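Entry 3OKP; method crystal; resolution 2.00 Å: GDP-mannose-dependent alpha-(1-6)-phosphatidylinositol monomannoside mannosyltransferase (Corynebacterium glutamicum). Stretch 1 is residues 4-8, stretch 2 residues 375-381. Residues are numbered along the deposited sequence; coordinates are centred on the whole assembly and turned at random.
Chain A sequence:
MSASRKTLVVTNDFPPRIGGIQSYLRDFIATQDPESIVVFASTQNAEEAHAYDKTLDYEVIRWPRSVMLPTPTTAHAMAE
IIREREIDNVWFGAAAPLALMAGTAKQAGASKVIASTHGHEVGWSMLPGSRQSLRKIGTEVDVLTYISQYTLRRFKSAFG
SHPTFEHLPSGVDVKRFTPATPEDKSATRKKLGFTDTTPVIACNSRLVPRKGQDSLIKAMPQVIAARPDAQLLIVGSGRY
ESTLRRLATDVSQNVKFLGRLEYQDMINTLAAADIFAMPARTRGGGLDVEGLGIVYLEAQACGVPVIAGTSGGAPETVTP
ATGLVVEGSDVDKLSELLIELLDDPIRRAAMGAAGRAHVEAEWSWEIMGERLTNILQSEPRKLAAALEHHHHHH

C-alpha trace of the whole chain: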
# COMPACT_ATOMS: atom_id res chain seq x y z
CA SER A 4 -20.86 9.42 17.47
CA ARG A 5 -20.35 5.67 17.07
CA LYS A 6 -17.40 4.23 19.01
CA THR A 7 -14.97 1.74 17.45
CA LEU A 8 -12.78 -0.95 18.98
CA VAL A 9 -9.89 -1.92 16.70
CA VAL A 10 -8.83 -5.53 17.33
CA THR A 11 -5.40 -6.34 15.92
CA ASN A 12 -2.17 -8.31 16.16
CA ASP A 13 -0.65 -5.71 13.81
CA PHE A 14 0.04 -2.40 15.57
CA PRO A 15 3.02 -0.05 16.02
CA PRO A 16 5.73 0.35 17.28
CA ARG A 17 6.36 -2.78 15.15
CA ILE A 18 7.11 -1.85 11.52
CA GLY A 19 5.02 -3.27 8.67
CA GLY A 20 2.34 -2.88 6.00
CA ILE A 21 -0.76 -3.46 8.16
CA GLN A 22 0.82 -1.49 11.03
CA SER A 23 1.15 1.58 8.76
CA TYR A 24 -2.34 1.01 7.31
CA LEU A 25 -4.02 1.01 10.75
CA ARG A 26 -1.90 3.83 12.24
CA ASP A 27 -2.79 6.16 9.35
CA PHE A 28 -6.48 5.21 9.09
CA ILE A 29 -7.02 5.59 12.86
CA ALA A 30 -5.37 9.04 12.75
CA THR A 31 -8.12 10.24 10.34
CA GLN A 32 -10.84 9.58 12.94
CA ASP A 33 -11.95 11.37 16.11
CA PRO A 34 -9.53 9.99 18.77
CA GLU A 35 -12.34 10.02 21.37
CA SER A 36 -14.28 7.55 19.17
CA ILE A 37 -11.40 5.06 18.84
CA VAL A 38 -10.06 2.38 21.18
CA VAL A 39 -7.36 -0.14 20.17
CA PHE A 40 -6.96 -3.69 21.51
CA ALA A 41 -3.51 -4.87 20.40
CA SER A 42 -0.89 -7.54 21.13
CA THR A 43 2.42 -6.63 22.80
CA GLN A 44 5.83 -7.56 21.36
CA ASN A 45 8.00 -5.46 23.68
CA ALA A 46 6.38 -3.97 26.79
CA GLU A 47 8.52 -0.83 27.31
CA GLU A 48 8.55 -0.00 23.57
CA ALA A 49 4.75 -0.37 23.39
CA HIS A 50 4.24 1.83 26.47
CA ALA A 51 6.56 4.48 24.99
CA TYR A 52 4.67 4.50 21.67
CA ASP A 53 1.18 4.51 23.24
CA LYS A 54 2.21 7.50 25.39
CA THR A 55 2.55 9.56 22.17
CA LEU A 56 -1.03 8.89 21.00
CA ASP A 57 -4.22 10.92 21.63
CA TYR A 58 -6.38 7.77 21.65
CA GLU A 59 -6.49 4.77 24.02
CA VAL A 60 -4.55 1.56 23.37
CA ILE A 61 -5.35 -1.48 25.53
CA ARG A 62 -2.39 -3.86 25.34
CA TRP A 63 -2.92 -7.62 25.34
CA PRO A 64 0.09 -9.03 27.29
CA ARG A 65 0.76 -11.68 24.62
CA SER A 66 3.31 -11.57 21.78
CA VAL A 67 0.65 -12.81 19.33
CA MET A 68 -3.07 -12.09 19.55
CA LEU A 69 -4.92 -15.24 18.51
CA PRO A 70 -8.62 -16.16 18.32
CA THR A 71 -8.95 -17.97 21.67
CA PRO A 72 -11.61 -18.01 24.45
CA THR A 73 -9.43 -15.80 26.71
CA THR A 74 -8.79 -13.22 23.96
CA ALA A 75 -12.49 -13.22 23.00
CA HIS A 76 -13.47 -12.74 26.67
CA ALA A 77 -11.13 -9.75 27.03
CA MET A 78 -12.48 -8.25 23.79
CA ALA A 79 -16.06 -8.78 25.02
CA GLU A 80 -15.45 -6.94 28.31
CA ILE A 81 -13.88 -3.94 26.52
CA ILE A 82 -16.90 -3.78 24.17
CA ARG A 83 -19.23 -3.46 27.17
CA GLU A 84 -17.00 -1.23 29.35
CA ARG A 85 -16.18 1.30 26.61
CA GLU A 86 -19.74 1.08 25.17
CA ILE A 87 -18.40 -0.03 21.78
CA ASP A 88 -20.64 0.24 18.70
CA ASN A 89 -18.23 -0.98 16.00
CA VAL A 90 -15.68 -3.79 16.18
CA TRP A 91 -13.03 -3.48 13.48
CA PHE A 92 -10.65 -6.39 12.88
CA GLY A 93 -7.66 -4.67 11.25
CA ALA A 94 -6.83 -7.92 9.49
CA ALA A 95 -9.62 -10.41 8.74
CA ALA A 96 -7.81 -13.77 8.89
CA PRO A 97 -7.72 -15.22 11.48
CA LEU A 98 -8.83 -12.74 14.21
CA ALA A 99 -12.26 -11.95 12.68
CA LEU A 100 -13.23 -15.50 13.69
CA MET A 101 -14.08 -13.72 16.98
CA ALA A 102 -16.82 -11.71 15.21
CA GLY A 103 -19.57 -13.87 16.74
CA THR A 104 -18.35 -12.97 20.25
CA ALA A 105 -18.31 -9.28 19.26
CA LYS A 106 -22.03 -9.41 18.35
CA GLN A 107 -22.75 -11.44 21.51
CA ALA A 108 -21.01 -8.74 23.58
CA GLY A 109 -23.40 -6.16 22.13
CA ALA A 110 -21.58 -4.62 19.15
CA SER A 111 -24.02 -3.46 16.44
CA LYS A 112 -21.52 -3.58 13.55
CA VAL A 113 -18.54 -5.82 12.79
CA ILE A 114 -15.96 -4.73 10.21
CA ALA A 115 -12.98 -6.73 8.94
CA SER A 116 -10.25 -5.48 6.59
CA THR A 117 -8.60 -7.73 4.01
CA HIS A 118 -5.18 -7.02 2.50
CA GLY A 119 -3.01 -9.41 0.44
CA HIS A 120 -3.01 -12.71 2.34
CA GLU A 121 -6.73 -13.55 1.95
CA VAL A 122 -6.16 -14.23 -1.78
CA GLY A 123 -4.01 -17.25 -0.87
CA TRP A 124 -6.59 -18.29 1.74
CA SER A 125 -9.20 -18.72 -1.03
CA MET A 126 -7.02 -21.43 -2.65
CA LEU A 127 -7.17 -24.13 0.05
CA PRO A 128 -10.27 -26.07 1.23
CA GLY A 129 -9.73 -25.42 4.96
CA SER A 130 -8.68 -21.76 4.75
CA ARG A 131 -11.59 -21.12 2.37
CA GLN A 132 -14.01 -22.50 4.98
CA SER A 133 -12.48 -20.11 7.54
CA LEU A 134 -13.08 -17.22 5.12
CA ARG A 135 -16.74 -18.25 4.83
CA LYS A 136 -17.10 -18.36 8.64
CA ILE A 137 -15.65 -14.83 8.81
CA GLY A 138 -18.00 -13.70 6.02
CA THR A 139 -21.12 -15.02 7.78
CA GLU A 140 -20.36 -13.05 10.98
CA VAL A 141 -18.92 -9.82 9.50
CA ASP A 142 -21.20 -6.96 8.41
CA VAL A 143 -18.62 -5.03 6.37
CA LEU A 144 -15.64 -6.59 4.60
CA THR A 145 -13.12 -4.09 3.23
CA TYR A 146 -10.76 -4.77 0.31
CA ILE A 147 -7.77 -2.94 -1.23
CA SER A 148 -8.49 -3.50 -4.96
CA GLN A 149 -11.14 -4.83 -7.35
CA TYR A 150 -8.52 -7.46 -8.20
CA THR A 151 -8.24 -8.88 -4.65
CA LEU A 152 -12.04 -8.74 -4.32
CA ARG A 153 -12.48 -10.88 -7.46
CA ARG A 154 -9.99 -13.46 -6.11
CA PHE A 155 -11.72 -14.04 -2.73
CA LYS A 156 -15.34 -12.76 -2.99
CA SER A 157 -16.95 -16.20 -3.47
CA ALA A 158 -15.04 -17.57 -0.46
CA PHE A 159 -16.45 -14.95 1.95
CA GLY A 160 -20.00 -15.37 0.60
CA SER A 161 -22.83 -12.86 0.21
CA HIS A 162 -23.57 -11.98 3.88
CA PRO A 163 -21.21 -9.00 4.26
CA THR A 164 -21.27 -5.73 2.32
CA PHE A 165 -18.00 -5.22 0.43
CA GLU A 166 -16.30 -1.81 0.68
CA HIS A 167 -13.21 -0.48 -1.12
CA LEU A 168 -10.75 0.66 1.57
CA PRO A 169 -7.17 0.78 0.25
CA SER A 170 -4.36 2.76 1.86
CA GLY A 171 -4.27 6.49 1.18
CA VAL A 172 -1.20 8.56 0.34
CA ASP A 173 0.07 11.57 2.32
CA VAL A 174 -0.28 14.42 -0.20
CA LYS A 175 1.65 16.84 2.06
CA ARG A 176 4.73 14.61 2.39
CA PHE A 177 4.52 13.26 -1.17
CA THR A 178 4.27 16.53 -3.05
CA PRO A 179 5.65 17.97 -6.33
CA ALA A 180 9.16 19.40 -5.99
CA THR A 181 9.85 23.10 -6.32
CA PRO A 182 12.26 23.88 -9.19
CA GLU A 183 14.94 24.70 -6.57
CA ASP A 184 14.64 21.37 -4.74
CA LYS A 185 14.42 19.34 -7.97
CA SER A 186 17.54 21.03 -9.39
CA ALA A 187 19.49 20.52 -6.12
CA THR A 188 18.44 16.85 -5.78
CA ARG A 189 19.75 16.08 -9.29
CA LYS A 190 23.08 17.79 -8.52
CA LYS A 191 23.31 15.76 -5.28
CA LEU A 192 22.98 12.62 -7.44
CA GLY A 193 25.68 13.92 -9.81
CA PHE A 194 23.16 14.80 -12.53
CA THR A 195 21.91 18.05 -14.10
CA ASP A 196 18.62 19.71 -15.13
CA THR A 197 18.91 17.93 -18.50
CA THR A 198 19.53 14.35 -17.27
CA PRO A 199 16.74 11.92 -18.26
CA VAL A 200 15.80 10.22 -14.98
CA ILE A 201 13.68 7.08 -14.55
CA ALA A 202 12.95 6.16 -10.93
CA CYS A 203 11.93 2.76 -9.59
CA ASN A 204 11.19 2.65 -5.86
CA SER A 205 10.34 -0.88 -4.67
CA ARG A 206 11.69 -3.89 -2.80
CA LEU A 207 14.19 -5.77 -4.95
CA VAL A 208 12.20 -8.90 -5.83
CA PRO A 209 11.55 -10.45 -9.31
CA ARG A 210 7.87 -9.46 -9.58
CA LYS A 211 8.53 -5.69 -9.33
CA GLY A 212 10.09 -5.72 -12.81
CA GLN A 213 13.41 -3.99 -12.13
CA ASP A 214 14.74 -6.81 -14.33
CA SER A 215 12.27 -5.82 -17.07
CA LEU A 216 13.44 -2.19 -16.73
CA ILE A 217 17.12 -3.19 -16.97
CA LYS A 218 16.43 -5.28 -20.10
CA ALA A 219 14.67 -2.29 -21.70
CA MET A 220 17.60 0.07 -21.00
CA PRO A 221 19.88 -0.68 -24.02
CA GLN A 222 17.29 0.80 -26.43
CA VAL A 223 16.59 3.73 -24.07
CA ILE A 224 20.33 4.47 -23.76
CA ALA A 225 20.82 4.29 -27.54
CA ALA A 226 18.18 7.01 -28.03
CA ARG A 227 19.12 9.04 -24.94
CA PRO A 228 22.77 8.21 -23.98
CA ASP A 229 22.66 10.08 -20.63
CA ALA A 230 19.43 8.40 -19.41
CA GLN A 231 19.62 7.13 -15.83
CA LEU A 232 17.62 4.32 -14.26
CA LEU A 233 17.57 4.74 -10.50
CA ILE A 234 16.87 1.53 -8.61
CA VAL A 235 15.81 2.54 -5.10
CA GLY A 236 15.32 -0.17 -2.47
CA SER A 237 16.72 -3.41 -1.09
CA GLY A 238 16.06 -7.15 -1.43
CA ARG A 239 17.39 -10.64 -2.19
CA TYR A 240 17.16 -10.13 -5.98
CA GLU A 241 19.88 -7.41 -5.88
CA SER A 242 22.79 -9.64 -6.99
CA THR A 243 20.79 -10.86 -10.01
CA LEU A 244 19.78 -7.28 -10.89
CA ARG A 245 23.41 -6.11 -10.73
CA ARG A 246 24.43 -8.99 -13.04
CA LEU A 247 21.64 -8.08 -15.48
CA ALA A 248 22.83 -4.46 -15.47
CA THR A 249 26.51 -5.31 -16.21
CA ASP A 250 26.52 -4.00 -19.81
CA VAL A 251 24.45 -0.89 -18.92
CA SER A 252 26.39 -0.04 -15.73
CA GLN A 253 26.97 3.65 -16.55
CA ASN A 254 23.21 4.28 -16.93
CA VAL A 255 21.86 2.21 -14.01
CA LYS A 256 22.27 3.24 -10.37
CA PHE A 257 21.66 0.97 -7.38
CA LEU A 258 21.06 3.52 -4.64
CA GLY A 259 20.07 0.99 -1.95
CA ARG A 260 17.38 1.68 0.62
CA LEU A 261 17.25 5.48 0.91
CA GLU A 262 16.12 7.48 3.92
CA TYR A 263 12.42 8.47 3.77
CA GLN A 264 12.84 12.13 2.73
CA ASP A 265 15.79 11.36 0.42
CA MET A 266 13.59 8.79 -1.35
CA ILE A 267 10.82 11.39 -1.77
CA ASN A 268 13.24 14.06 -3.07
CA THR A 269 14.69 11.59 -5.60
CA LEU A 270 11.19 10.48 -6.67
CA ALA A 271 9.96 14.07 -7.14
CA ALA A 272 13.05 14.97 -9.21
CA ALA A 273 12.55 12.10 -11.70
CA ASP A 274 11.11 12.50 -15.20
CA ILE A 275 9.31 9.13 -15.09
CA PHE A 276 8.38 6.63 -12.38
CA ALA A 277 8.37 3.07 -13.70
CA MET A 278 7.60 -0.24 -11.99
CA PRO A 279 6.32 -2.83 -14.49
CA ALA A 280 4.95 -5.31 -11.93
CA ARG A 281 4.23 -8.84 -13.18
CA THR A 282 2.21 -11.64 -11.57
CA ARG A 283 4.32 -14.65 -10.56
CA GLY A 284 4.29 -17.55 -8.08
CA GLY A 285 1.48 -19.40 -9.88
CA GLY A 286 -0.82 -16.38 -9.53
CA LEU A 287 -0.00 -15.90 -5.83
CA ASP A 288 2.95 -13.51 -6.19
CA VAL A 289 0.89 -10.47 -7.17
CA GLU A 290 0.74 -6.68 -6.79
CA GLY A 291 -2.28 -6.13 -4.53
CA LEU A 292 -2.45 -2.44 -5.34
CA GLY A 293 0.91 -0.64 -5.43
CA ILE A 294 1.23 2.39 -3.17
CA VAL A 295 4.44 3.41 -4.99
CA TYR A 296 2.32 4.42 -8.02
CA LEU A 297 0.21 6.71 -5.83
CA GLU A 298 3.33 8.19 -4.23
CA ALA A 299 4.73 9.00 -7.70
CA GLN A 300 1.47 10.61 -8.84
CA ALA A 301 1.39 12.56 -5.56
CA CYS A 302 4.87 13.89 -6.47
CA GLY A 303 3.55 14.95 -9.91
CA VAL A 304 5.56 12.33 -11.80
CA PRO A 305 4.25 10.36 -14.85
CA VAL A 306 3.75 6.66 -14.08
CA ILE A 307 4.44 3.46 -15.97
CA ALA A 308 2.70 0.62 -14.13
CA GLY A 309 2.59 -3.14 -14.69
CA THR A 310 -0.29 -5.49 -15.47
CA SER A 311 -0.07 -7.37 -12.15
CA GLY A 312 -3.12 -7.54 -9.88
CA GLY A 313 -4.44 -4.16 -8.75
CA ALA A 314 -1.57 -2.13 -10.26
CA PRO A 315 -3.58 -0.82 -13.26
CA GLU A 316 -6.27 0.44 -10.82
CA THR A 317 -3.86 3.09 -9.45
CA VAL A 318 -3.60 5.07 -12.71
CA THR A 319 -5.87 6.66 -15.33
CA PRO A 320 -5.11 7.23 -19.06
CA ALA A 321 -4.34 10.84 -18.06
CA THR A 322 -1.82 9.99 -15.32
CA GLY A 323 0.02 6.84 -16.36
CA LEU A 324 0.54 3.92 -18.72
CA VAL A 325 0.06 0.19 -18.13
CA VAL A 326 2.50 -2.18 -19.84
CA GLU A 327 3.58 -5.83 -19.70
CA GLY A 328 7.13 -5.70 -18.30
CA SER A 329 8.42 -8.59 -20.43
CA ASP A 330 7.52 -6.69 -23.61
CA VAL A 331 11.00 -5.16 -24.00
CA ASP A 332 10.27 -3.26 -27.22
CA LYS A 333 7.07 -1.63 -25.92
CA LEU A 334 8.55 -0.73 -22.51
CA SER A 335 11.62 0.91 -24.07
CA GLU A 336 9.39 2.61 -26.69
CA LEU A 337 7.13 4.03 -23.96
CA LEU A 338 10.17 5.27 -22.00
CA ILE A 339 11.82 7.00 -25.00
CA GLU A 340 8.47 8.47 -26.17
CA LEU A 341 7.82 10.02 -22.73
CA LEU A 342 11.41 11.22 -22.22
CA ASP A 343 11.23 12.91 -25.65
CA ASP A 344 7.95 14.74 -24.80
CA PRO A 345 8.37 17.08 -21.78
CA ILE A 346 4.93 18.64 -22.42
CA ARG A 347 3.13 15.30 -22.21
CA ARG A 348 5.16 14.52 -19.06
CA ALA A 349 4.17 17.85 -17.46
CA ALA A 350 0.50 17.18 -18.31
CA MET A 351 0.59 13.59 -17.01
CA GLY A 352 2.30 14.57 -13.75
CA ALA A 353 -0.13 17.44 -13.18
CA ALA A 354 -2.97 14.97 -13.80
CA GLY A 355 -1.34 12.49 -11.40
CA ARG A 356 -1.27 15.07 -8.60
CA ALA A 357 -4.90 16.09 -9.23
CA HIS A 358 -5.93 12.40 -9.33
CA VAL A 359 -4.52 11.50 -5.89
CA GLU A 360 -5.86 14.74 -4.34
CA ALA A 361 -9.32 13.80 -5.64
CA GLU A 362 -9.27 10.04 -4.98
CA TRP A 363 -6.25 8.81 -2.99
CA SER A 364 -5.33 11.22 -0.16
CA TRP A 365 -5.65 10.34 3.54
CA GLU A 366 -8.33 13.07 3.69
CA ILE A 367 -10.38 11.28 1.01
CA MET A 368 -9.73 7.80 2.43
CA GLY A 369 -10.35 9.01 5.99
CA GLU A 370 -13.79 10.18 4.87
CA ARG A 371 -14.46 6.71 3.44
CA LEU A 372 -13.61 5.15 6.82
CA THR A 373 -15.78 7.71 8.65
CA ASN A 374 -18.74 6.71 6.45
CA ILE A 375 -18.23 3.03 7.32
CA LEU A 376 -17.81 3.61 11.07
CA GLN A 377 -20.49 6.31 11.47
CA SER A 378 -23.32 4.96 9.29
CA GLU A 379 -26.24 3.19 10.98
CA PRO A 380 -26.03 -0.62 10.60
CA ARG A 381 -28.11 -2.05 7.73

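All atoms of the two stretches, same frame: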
# COMPACT_ATOMS: atom_id res chain seq x y z
N SER A 4 -21.96 10.08 18.22
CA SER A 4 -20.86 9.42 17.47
C SER A 4 -20.73 7.94 17.85
O SER A 4 -20.76 7.59 19.03
CB SER A 4 -19.53 10.15 17.71
OG SER A 4 -18.42 9.40 17.23
N ARG A 5 -20.59 7.09 16.84
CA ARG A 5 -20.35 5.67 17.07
C ARG A 5 -18.90 5.43 17.47
O ARG A 5 -17.98 6.03 16.91
CB ARG A 5 -20.72 4.85 15.83
CG ARG A 5 -22.21 4.85 15.51
CD ARG A 5 -22.51 4.08 14.23
NE ARG A 5 -22.15 2.67 14.32
CZ ARG A 5 -22.93 1.71 14.82
NH1 ARG A 5 -24.14 2.00 15.28
NH2 ARG A 5 -22.50 0.46 14.86
N LYS A 6 -18.71 4.54 18.45
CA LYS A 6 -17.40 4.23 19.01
C LYS A 6 -16.87 2.92 18.44
O LYS A 6 -17.63 1.94 18.31
CB LYS A 6 -17.49 4.15 20.53
CG LYS A 6 -16.20 4.41 21.28
CD LYS A 6 -16.51 4.81 22.71
CE LYS A 6 -15.26 4.88 23.58
NZ LYS A 6 -15.62 5.14 25.01
N THR A 7 -15.59 2.89 18.11
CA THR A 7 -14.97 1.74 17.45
C THR A 7 -13.84 1.13 18.27
O THR A 7 -12.95 1.84 18.75
CB THR A 7 -14.43 2.11 16.04
OG1 THR A 7 -15.47 2.72 15.27
CG2 THR A 7 -13.90 0.88 15.31
N LEU A 8 -13.89 -0.19 18.44
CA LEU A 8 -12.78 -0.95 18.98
C LEU A 8 -12.03 -1.63 17.84
O LEU A 8 -12.62 -2.41 17.09
CB LEU A 8 -13.25 -1.99 20.01
CG LEU A 8 -12.20 -2.91 20.64
CD1 LEU A 8 -11.24 -2.14 21.54
CD2 LEU A 8 -12.88 -4.03 21.42
N ILE A 375 -18.06 4.42 6.88
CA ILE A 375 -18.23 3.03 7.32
C ILE A 375 -18.52 2.96 8.82
O ILE A 375 -19.47 2.30 9.25
CB ILE A 375 -16.99 2.16 6.95
CG1 ILE A 375 -16.80 2.11 5.43
CG2 ILE A 375 -17.14 0.74 7.51
CD1 ILE A 375 -15.45 1.56 4.98
N LEU A 376 -17.71 3.67 9.61
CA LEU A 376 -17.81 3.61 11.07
C LEU A 376 -18.98 4.41 11.66
O LEU A 376 -19.45 4.10 12.76
CB LEU A 376 -16.49 4.05 11.72
CG LEU A 376 -15.23 3.25 11.40
CD1 LEU A 376 -14.02 3.87 12.08
CD2 LEU A 376 -15.38 1.78 11.80
N GLN A 377 -19.46 5.42 10.93
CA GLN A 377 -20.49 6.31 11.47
C GLN A 377 -21.90 6.09 10.90
O GLN A 377 -22.86 6.64 11.43
CB GLN A 377 -20.08 7.78 11.32
CG GLN A 377 -18.87 8.19 12.17
CD GLN A 377 -19.02 7.83 13.64
OE1 GLN A 377 -20.10 7.94 14.22
NE2 GLN A 377 -17.93 7.39 14.25
N SER A 378 -22.01 5.29 9.84
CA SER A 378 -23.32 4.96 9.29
C SER A 378 -24.07 3.98 10.18
O SER A 378 -23.46 3.12 10.82
CB SER A 378 -23.20 4.41 7.86
OG SER A 378 -22.47 3.20 7.84
N GLU A 379 -25.39 4.12 10.24
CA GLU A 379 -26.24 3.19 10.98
C GLU A 379 -26.18 1.81 10.33
O GLU A 379 -26.19 1.71 9.10
CB GLU A 379 -27.69 3.69 11.02
N PRO A 380 -26.08 0.74 11.14
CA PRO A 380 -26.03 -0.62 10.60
C PRO A 380 -27.26 -0.95 9.76
O PRO A 380 -28.37 -0.51 10.08
CB PRO A 380 -25.98 -1.51 11.86
CG PRO A 380 -26.44 -0.64 12.98
CD PRO A 380 -26.01 0.75 12.62
N ARG A 381 -27.05 -1.71 8.69
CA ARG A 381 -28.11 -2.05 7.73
C ARG A 381 -29.15 -2.99 8.34
O ARG A 381 -30.36 -2.78 8.17
CB ARG A 381 -27.51 -2.68 6.47

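The N-terminal segment of the chain meets the last turn of a helix near its C-terminus, so residues at least 369 positions apart in sequence come into contact. Stretch 1 runs extended into a strand that includes Thr7 and Leu8; stretch 2 is helical through Gln377, and Ser378 is the first residue to leave helical phi/psi. The closest CA atoms across the contact are those of Arg5 and Gln377, 5.6 Å apart, and the contact buries 326 Å² in all.

The Gln377 side chain pairs with the backbone of Arg5. Its CA-to-CB bond points sideways, but chi1 of -66° (m) and chi2 of -53° (m) fold the chain so that its end comes nearer to stretch 1, and chi3 of -38° sets the plane of the amide. Both ends of that amide are then used: Arg5 N donates to Gln377 OE1 at 2.8 Å (N-H...O angle 159°), and Gln377 NE2 donates to Arg5 O at 3.0 Å (161°). Donor and acceptor on one side chain thus match acceptor and donor on one residue, much as a neighbouring strand would. Ser4, with chi1 t, stands at the border of this pair, its OG 3.6 Å from Gln377 NE2.

Arg5 points toward stretch 2 and gives the largest covered area, 102 Å². Chi1 m and chi2 t extend the chain past the end of the helix; chi3 of 63° (p) and chi4 of 86° then turn the guanidinium. Its CD lies 3.4 Å from Leu376 O and 3.7 Å from Ser378 O, so the aliphatic part of the side chain runs close to one carbonyl of the last helical residues and one just beyond them. Leu376 O sits at the guanidinium edge, near its plane, with Arg5 NE 3.4 Å away. Ser378 O and Pro380 CD lie over one face, and Pro380 CD approaches Arg5 NH1 to 3.5 Å; with its C-gamma endo pucker, the proline covers part of the cation without offering it a polar partner. The guanidinium nitrogens find hydrogen bonds elsewhere in the structure.

Alternation along the extended backbone explains the rest: Arg5 and Thr7 point toward stretch 2, whereas Lys6 points away and makes no contact. Thr7 (chi1 m) is buried, with OG1 hydrogen-bonded elsewhere in the structure. Leu376, also buried, has chi1 m and chi2 t, and both methyls lie against Thr7, CD2 3.6 Å and CD1 3.7 Å from Thr7 OG1, a van der Waals contact that complements the polar pairing at Gln377.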